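Local atomic coordinates of bifunctional GH43-CE protein (Bacteroides eggerthii, PDB entry 6MLY), a protein that is a bifunctional enzyme pairing a glycoside hydrolase family 43 module, probably a xylan-directed glycosidase, with a carbohydrate esterase module, and probably acts in the degradation of complex arabinoxylans. Residues D32-R37 and Y43-T48; P56-N61 and W66-Y71. All blocks are in the same frame, centred on the assembly; numbering follows the deposited sequence.

Contact 1 (D32-R37 and Y43-T48); sequences DMSMLR and YMSSTT. With EDO (1,2-ethanediol), chain F.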
ATOM      1  N   ASP A  32      15.664  10.027  13.752  1.00 72.91           N
ATOM      2  CA  ASP A  32      16.283  10.840  14.799  1.00 73.27           C
ATOM      3  C   ASP A  32      16.972   9.925  15.815  1.00 71.16           C
ATOM      4  O   ASP A  32      16.587   9.870  16.986  1.00 70.07           O
ATOM      5  CB  ASP A  32      15.260  11.750  15.477  1.00 74.09           C
ATOM      6  CG  ASP A  32      14.537  12.686  14.525  1.00 76.02           C
ATOM      7  OD1 ASP A  32      14.765  12.581  13.298  1.00 77.12           O
ATOM      8  OD2 ASP A  32      13.743  13.510  15.019  1.00 77.82           O
ATOM      9  N   MET A  33      17.987   9.205  15.332  1.00 70.86           N
ATOM     10  CA  MET A  33      18.766   8.301  16.150  1.00 70.65           C
ATOM     11  C   MET A  33      19.712   9.114  17.042  1.00 70.73           C
ATOM     12  O   MET A  33      20.284  10.120  16.618  1.00 71.41           O
ATOM     13  CB  MET A  33      19.594   7.347  15.285  1.00 71.20           C
ATOM     14  CG  MET A  33      18.768   6.282  14.599  1.00 70.83           C
ATOM     15  SD  MET A  33      19.777   5.166  13.588  1.00 71.64           S
ATOM     16  CE  MET A  33      20.236   6.255  12.242  1.00 73.24           C
ATOM     17  N   SER A  34      19.833   8.665  18.292  1.00 69.59           N
ATOM     18  CA  SER A  34      20.899   9.036  19.190  1.00 69.88           C
ATOM     19  C   SER A  34      21.552   7.738  19.673  1.00 69.08           C
ATOM     20  O   SER A  34      20.936   6.973  20.407  1.00 68.08           O
ATOM     21  CB  SER A  34      20.378   9.876  20.329  1.00 69.65           C
ATOM     22  OG  SER A  34      21.436  10.434  21.096  1.00 70.28           O
ATOM     23  N   MET A  35      22.789   7.500  19.222  1.00 69.95           N
ATOM     24  CA  MET A  35      23.489   6.231  19.409  1.00 69.77           C
ATOM     25  C   MET A  35      24.683   6.419  20.361  1.00 69.64           C
ATOM     26  O   MET A  35      25.290   7.498  20.449  1.00 70.30           O
ATOM     27  CB  MET A  35      23.988   5.703  18.061  1.00 70.76           C
ATOM     28  CG  MET A  35      24.307   4.216  18.048  1.00 70.57           C
ATOM     29  SD  MET A  35      24.678   3.620  16.375  1.00 71.89           S
ATOM     30  CE  MET A  35      23.021   3.566  15.695  1.00 70.73           C
ATOM     31  N   LEU A  36      25.010   5.349  21.087  1.00 69.22           N
ATOM     32  CA  LEU A  36      26.244   5.292  21.837  1.00 69.61           C
ATOM     33  C   LEU A  36      26.652   3.832  22.042  1.00 69.42           C
ATOM     34  O   LEU A  36      25.853   2.903  21.820  1.00 68.31           O
ATOM     35  CB  LEU A  36      26.103   6.044  23.171  1.00 69.45           C
ATOM     36  CG  LEU A  36      25.006   5.577  24.128  1.00 68.16           C
ATOM     37  CD1 LEU A  36      25.355   4.251  24.788  1.00 67.90           C
ATOM     38  CD2 LEU A  36      24.755   6.627  25.194  1.00 67.90           C
ATOM     39  N   ARG A  37      27.919   3.675  22.443  1.00 70.00           N
ATOM     40  CA  ARG A  37      28.531   2.410  22.779  1.00 70.10           C
ATOM     41  C   ARG A  37      28.833   2.405  24.277  1.00 69.49           C
ATOM     42  O   ARG A  37      29.085   3.448  24.856  1.00 70.04           O
ATOM     43  CB  ARG A  37      29.816   2.223  21.969  1.00 71.58           C
ATOM     44  CG  ARG A  37      30.524   0.901  22.220  1.00 72.15           C
ATOM     45  CD  ARG A  37      31.554   0.589  21.151  1.00 73.82           C
ATOM     46  NE  ARG A  37      32.729   1.433  21.270  1.00 75.17           N
ATOM     47  CZ  ARG A  37      33.645   1.291  22.220  1.00 75.85           C
ATOM     48  NH1 ARG A  37      33.546   0.288  23.075  1.00 75.28           N
ATOM     49  NH2 ARG A  37      34.643   2.153  22.322  1.00 77.22           N
ATOM     50  N   TYR A  43      23.711   1.158  21.980  1.00 67.50           N
ATOM     51  CA  TYR A  43      22.381   1.598  22.364  1.00 67.02           C
ATOM     52  C   TYR A  43      21.967   2.782  21.495  1.00 67.72           C
ATOM     53  O   TYR A  43      22.806   3.511  20.984  1.00 68.91           O
ATOM     54  CB  TYR A  43      22.332   1.978  23.844  1.00 66.57           C
ATOM     55  CG  TYR A  43      22.313   0.804  24.786  1.00 66.12           C
ATOM     56  CD1 TYR A  43      21.210  -0.032  24.855  1.00 65.26           C
ATOM     57  CD2 TYR A  43      23.388   0.538  25.620  1.00 66.35           C
ATOM     58  CE1 TYR A  43      21.177  -1.110  25.725  1.00 65.16           C
ATOM     59  CE2 TYR A  43      23.372  -0.535  26.496  1.00 66.29           C
ATOM     60  CZ  TYR A  43      22.263  -1.363  26.546  1.00 65.58           C
ATOM     61  OH  TYR A  43      22.242  -2.424  27.403  1.00 66.43           O
ATOM     62  N   MET A  44      20.652   2.959  21.360  1.00 68.01           N
ATOM     63  CA  MET A  44      20.089   3.919  20.433  1.00 68.75           C
ATOM     64  C   MET A  44      18.651   4.255  20.849  1.00 67.77           C
ATOM     65  O   MET A  44      17.797   3.371  20.910  1.00 66.91           O
ATOM     66  CB  MET A  44      20.099   3.350  19.009  1.00 69.77           C
ATOM     67  CG  MET A  44      19.233   4.121  18.033  1.00 70.62           C
ATOM     68  SD  MET A  44      18.525   3.051  16.765  1.00 71.24           S
ATOM     69  CE  MET A  44      16.819   3.590  16.835  1.00 71.47           C
ATOM     70  N   SER A  45      18.417   5.545  21.140  1.00 67.73           N
ATOM     71  CA  SER A  45      17.081   6.117  21.309  1.00 67.14           C
ATOM     72  C   SER A  45      16.547   6.536  19.934  1.00 67.88           C
ATOM     73  O   SER A  45      17.255   6.458  18.931  1.00 68.21           O
ATOM     74  CB  SER A  45      17.100   7.270  22.290  1.00 67.32           C
ATOM     75  OG  SER A  45      17.804   8.380  21.756  1.00 68.33           O
ATOM     76  N   SER A  46      15.289   6.980  19.895  1.00 68.13           N
ATOM     77  CA  SER A  46      14.559   7.090  18.630  1.00 68.93           C
ATOM     78  C   SER A  46      13.309   7.960  18.800  1.00 69.23           C
ATOM     79  O   SER A  46      12.890   8.252  19.920  1.00 69.31           O
ATOM     80  CB  SER A  46      14.210   5.715  18.136  1.00 68.46           C
ATOM     81  OG  SER A  46      14.039   5.714  16.734  1.00 69.30           O
ATOM     82  N   THR A  47      12.731   8.375  17.669  1.00 70.00           N
ATOM     83  CA  THR A  47      11.499   9.167  17.632  1.00 70.89           C
ATOM     84  C   THR A  47      10.339   8.301  17.115  1.00 70.31           C
ATOM     85  O   THR A  47      10.472   7.605  16.099  1.00 70.18           O
ATOM     86  CB  THR A  47      11.673  10.422  16.766  1.00 72.94           C
ATOM     87  OG1 THR A  47      12.733  11.224  17.287  1.00 74.41           O
ATOM     88  CG2 THR A  47      10.423  11.269  16.703  1.00 73.76           C
ATOM     89  N   THR A  48       9.219   8.337  17.855  1.00 69.92           N
ATOM     90  CA  THR A  48       7.928   7.776  17.442  1.00 69.20           C
ATOM     91  C   THR A  48       6.806   8.808  17.619  1.00 69.58           C
ATOM     92  O   THR A  48       5.634   8.471  17.436  1.00 69.78           O
ATOM     93  CB  THR A  48       7.580   6.514  18.239  1.00 67.73           C
ATOM     94  OG1 THR A  48       7.455   6.880  19.616  1.00 67.72           O
ATOM     95  CG2 THR A  48       8.605   5.417  18.061  1.00 67.43           C
TER
HETATM   96  C1  EDO F 902      12.135  15.529  12.617  1.00 65.38           C
HETATM   97  O1  EDO F 902      12.610  14.180  12.699  1.00 59.45           O
HETATM   98  C2  EDO F 902      11.262  15.806  13.832  1.00 70.51           C
HETATM   99  O2  EDO F 902      12.029  15.576  15.023  1.00 76.51           O

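Contact 2 (P56-N61 and W66-Y71); sequences PIMKSN and WKLVNY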
ATOM      1  N   PRO A  56      11.531   4.974  22.007  1.00 64.72           N
ATOM      2  CA  PRO A  56      12.029   3.601  22.084  1.00 63.90           C
ATOM      3  C   PRO A  56      13.562   3.521  22.110  1.00 64.15           C
ATOM      4  O   PRO A  56      14.226   4.163  21.298  1.00 64.54           O
ATOM      5  CB  PRO A  56      11.491   2.935  20.808  1.00 63.86           C
ATOM      6  CG  PRO A  56      11.260   4.078  19.845  1.00 64.66           C
ATOM      7  CD  PRO A  56      10.928   5.283  20.700  1.00 64.94           C
ATOM      8  N   ILE A  57      14.090   2.719  23.041  1.00 63.83           N
ATOM      9  CA  ILE A  57      15.515   2.418  23.121  1.00 64.15           C
ATOM     10  C   ILE A  57      15.738   1.050  22.471  1.00 64.38           C
ATOM     11  O   ILE A  57      14.993   0.116  22.743  1.00 63.75           O
ATOM     12  CB  ILE A  57      16.030   2.445  24.576  1.00 64.04           C
ATOM     13  CG1 ILE A  57      15.659   3.744  25.300  1.00 64.31           C
ATOM     14  CG2 ILE A  57      17.531   2.184  24.627  1.00 64.52           C
ATOM     15  CD1 ILE A  57      14.580   3.584  26.343  1.00 63.71           C
ATOM     16  N   MET A  58      16.774   0.965  21.629  1.00 65.35           N
ATOM     17  CA  MET A  58      17.143  -0.244  20.906  1.00 65.67           C
ATOM     18  C   MET A  58      18.574  -0.644  21.277  1.00 65.95           C
ATOM     19  O   MET A  58      19.441   0.209  21.380  1.00 66.25           O
ATOM     20  CB  MET A  58      17.082  -0.016  19.394  1.00 66.83           C
ATOM     21  CG  MET A  58      15.691   0.263  18.879  1.00 66.90           C
ATOM     22  SD  MET A  58      15.613   0.221  17.074  1.00 68.63           S
ATOM     23  CE  MET A  58      13.963   0.872  16.821  1.00 68.19           C
ATOM     24  N   LYS A  59      18.797  -1.951  21.433  1.00 65.84           N
ATOM     25  CA  LYS A  59      20.099  -2.522  21.759  1.00 66.94           C
ATOM     26  C   LYS A  59      20.643  -3.260  20.530  1.00 68.30           C
ATOM     27  O   LYS A  59      19.874  -3.826  19.760  1.00 68.60           O
ATOM     28  CB  LYS A  59      19.954  -3.464  22.960  1.00 66.61           C
ATOM     29  CG  LYS A  59      21.151  -4.359  23.257  1.00 67.31           C
ATOM     30  CD  LYS A  59      20.886  -5.364  24.360  1.00 67.25           C
ATOM     31  CE  LYS A  59      22.141  -6.068  24.834  1.00 68.24           C
ATOM     32  NZ  LYS A  59      22.092  -6.369  26.286  1.00 67.89           N
ATOM     33  N   SER A  60      21.972  -3.248  20.368  1.00 69.96           N
ATOM     34  CA  SER A  60      22.674  -4.071  19.373  1.00 71.26           C
ATOM     35  C   SER A  60      24.053  -4.465  19.911  1.00 71.99           C
ATOM     36  O   SER A  60      24.532  -3.881  20.867  1.00 72.33           O
ATOM     37  CB  SER A  60      22.786  -3.366  18.044  1.00 72.71           C
ATOM     38  OG  SER A  60      23.327  -4.230  17.050  1.00 73.98           O
ATOM     39  N   ASN A  61      24.658  -5.483  19.292  1.00 72.68           N
ATOM     40  CA  ASN A  61      25.985  -5.974  19.656  1.00 73.64           C
ATOM     41  C   ASN A  61      26.952  -5.851  18.466  1.00 74.71           C
ATOM     42  O   ASN A  61      28.166  -5.996  18.649  1.00 75.47           O
ATOM     43  CB  ASN A  61      25.913  -7.415  20.174  1.00 73.77           C
ATOM     44  CG  ASN A  61      25.637  -7.498  21.660  1.00 73.27           C
ATOM     45  OD1 ASN A  61      26.434  -7.021  22.474  1.00 74.26           O
ATOM     46  ND2 ASN A  61      24.526  -8.117  22.027  1.00 70.87           N
ATOM     47  N   TRP A  66      19.529  -5.308  15.575  1.00 70.49           N
ATOM     48  CA  TRP A  66      18.950  -4.434  16.586  1.00 69.98           C
ATOM     49  C   TRP A  66      17.750  -5.120  17.244  1.00 69.15           C
ATOM     50  O   TRP A  66      17.199  -6.072  16.694  1.00 69.41           O
ATOM     51  CB  TRP A  66      18.558  -3.098  15.948  1.00 70.05           C
ATOM     52  CG  TRP A  66      19.742  -2.309  15.479  1.00 72.14           C
ATOM     53  CD1 TRP A  66      20.320  -2.335  14.242  1.00 73.40           C
ATOM     54  CD2 TRP A  66      20.521  -1.386  16.264  1.00 72.76           C
ATOM     55  NE1 TRP A  66      21.398  -1.490  14.202  1.00 74.56           N
ATOM     56  CE2 TRP A  66      21.544  -0.893  15.426  1.00 74.10           C
ATOM     57  CE3 TRP A  66      20.449  -0.930  17.586  1.00 72.36           C
ATOM     58  CZ2 TRP A  66      22.483   0.035  15.870  1.00 74.95           C
ATOM     59  CZ3 TRP A  66      21.382  -0.017  18.025  1.00 73.13           C
ATOM     60  CH2 TRP A  66      22.385   0.457  17.177  1.00 74.74           C
ATOM     61  N   LYS A  67      17.362  -4.636  18.427  1.00 68.39           N
ATOM     62  CA  LYS A  67      16.120  -5.064  19.070  1.00 67.56           C
ATOM     63  C   LYS A  67      15.699  -4.025  20.117  1.00 67.03           C
ATOM     64  O   LYS A  67      16.543  -3.380  20.736  1.00 67.74           O
ATOM     65  CB  LYS A  67      16.260  -6.468  19.672  1.00 68.14           C
ATOM     66  CG  LYS A  67      16.963  -6.564  21.017  1.00 68.63           C
ATOM     67  CD  LYS A  67      16.850  -7.930  21.652  1.00 69.57           C
ATOM     68  CE  LYS A  67      17.477  -7.974  23.029  1.00 70.56           C
ATOM     69  NZ  LYS A  67      17.080  -9.192  23.774  1.00 71.57           N
ATOM     70  N   LEU A  68      14.381  -3.887  20.295  1.00 65.90           N
ATOM     71  CA  LEU A  68      13.782  -2.998  21.285  1.00 64.93           C
ATOM     72  C   LEU A  68      13.920  -3.625  22.678  1.00 64.18           C
ATOM     73  O   LEU A  68      13.654  -4.822  22.856  1.00 64.78           O
ATOM     74  CB  LEU A  68      12.309  -2.768  20.929  1.00 64.61           C
ATOM     75  CG  LEU A  68      12.068  -1.926  19.677  1.00 64.99           C
ATOM     76  CD1 LEU A  68      10.704  -2.226  19.060  1.00 64.83           C
ATOM     77  CD2 LEU A  68      12.208  -0.445  19.994  1.00 65.32           C
ATOM     78  N   VAL A  69      14.320  -2.804  23.658  1.00 63.47           N
ATOM     79  CA  VAL A  69      14.570  -3.280  25.017  1.00 63.38           C
ATOM     80  C   VAL A  69      13.725  -2.507  26.041  1.00 62.71           C
ATOM     81  O   VAL A  69      13.364  -3.080  27.076  1.00 62.71           O
ATOM     82  CB  VAL A  69      16.071  -3.225  25.352  1.00 63.63           C
ATOM     83  CG1 VAL A  69      16.857  -4.186  24.474  1.00 64.23           C
ATOM     84  CG2 VAL A  69      16.645  -1.816  25.250  1.00 64.04           C
ATOM     85  N   ASN A  70      13.414  -1.233  25.762  1.00 62.41           N
ATOM     86  CA  ASN A  70      12.726  -0.370  26.727  1.00 61.76           C
ATOM     87  C   ASN A  70      12.197   0.885  26.017  1.00 61.69           C
ATOM     88  O   ASN A  70      12.616   1.206  24.894  1.00 61.80           O
ATOM     89  CB  ASN A  70      13.660  -0.009  27.893  1.00 61.99           C
ATOM     90  CG  ASN A  70      12.958   0.464  29.153  1.00 61.82           C
ATOM     91  OD1 ASN A  70      11.744   0.656  29.178  1.00 61.86           O
ATOM     92  ND2 ASN A  70      13.726   0.653  30.214  1.00 62.15           N
ATOM     93  N   TYR A  71      11.264   1.568  26.697  1.00 61.15           N
ATOM     94  CA  TYR A  71      10.762   2.887  26.334  1.00 61.42           C
ATOM     95  C   TYR A  71      10.982   3.855  27.507  1.00 61.46           C
ATOM     96  O   TYR A  71      10.999   3.441  28.668  1.00 61.13           O
ATOM     97  CB  TYR A  71       9.280   2.812  25.967  1.00 61.01           C
ATOM     98  CG  TYR A  71       8.994   2.182  24.629  1.00 60.98           C
ATOM     99  CD1 TYR A  71       8.909   0.806  24.482  1.00 60.86           C
ATOM    100  CD2 TYR A  71       8.806   2.962  23.500  1.00 61.46           C
ATOM    101  CE1 TYR A  71       8.650   0.225  23.251  1.00 60.89           C
ATOM    102  CE2 TYR A  71       8.534   2.397  22.265  1.00 61.43           C
ATOM    103  CZ  TYR A  71       8.455   1.022  22.135  1.00 61.19           C
ATOM    104  OH  TYR A  71       8.195   0.469  20.912  1.00 61.30           O
TER

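Contact 1 (D32-R37 and Y43-T48)
The first two strands of a four-stranded blade, in what is a beta-propeller throughout family 43, form the hairpin in which Ser34, Met35 and Leu36 pair antiparallel with Ser45, Met44 and Tyr43. Leu36 and Tyr43 are held by two backbone bonds: Tyr43 N to Leu36 O (2.8 Å, 169° at the hydrogen) and Leu36 N to Tyr43 O (2.9 Å). At Ser34 and Ser45 the pairing slackens, since Ser45 N gives a normal bond to Ser34 O whereas the return bond from Ser34 N to Ser45 O is weak at 3.5 Å. Between them lies the non-hydrogen-bonded pair Met35 and Met44, on the face that Trp66 packs against. Met44 has CG anti to the backbone N (chi1 166°), and bends at chi2 and chi3 carry its thioether across Met33, with Met44 SD 3.9 Å from Met33 CG. On the other face Leu36 CD1 packs on Tyr43 CB, lying near the plane of the ring at its edge; the Tyr43 hydroxyl bonds Glu128, and the serine hydroxyls find partners beyond the hairpin, Ser34 OG with Leu100 N and Ser45 OG with Ser98 OG.

Past the strand ends Thr47 OG1 makes a weak bond to Asp32 OD2 (3.4 Å). With CG beside its own backbone N (chi1 -57°), Asp32 presents its carboxylate to a 1,2-ethanediol, probably from the crystallisation liquor. The diol O2 donates to Asp32 OD2 at 2.7 Å, and its O1 lies the same distance from both Asp32 OD1 and Asp32 OD2. Arg275 bonds the diol too. This carboxylate is about 6 Å from the side chain of Asp143, the predicted modulator of the active-site acid, so its grip on paired hydroxyls is consistent with a place in the sugar-binding pocket.

Contact 2 (P56-N61 and W66-Y71)
Met58 runs alongside Leu68, both side chains pointing the same way from neighbouring antiparallel strands. Its CB lies 3.9 Å from Trp66 CE3 and its CG is 3.7 Å from Leu68 CD2. The chain is extended beyond CG: SD runs past Leu68 CD2 at 4.5 Å, with no closer partner on this strand, and CE stays alongside the same methyl, 3.9 Å away. Leu68 CD2 also meets Pro56 CB, which in turn approaches Tyr71 CE2. These strands form the outer hairpin of a propeller blade, and a beta bulge shifts their register by one between Ile57 and Met58. Val69 is the additional residue: its N still bonds Ile57 O (3.1 Å, 169° at the hydrogen), while its CG1 packs against Lys59 CB. Nearer the turn, Ser60 CB sits over the six-membered ring of Trp66, 3.5 Å from the centroid and 14° off the normal, a CH-pi contact. Met58 O lies at the edge of that indole, in its plane. Were Trp66 an alanine, a gap would probably open beneath Ser60 CB and beside Met58 CB. On the other face of the sheet, with Ile57 and Lys67, Lys59 turns its amine to a salt bridge with Glu128.

Contacts 1 and 2 are consecutive hairpins of one antiparallel four-stranded sheet, with strands 34-38, 41-45, 56-60 and 66-71 lying side by side in chain order. Contact 1 closes before contact 2 opens, and their centres are 9 Å apart. The seam is between the two middle strands, where Met44 O and Met58 N are 2.7 Å apart, a probable hydrogen bond. Packing adds to it: Met35 CE touches Trp66 CH2 at 3.5 Å, so side chains of the two outermost strands meet across one sheet face. Contact 1 carries Asp32 toward the predicted active site, whereas contact 2 lies away from it and, through Pro56 and Leu68, reaches Arg373 on strand 370-373.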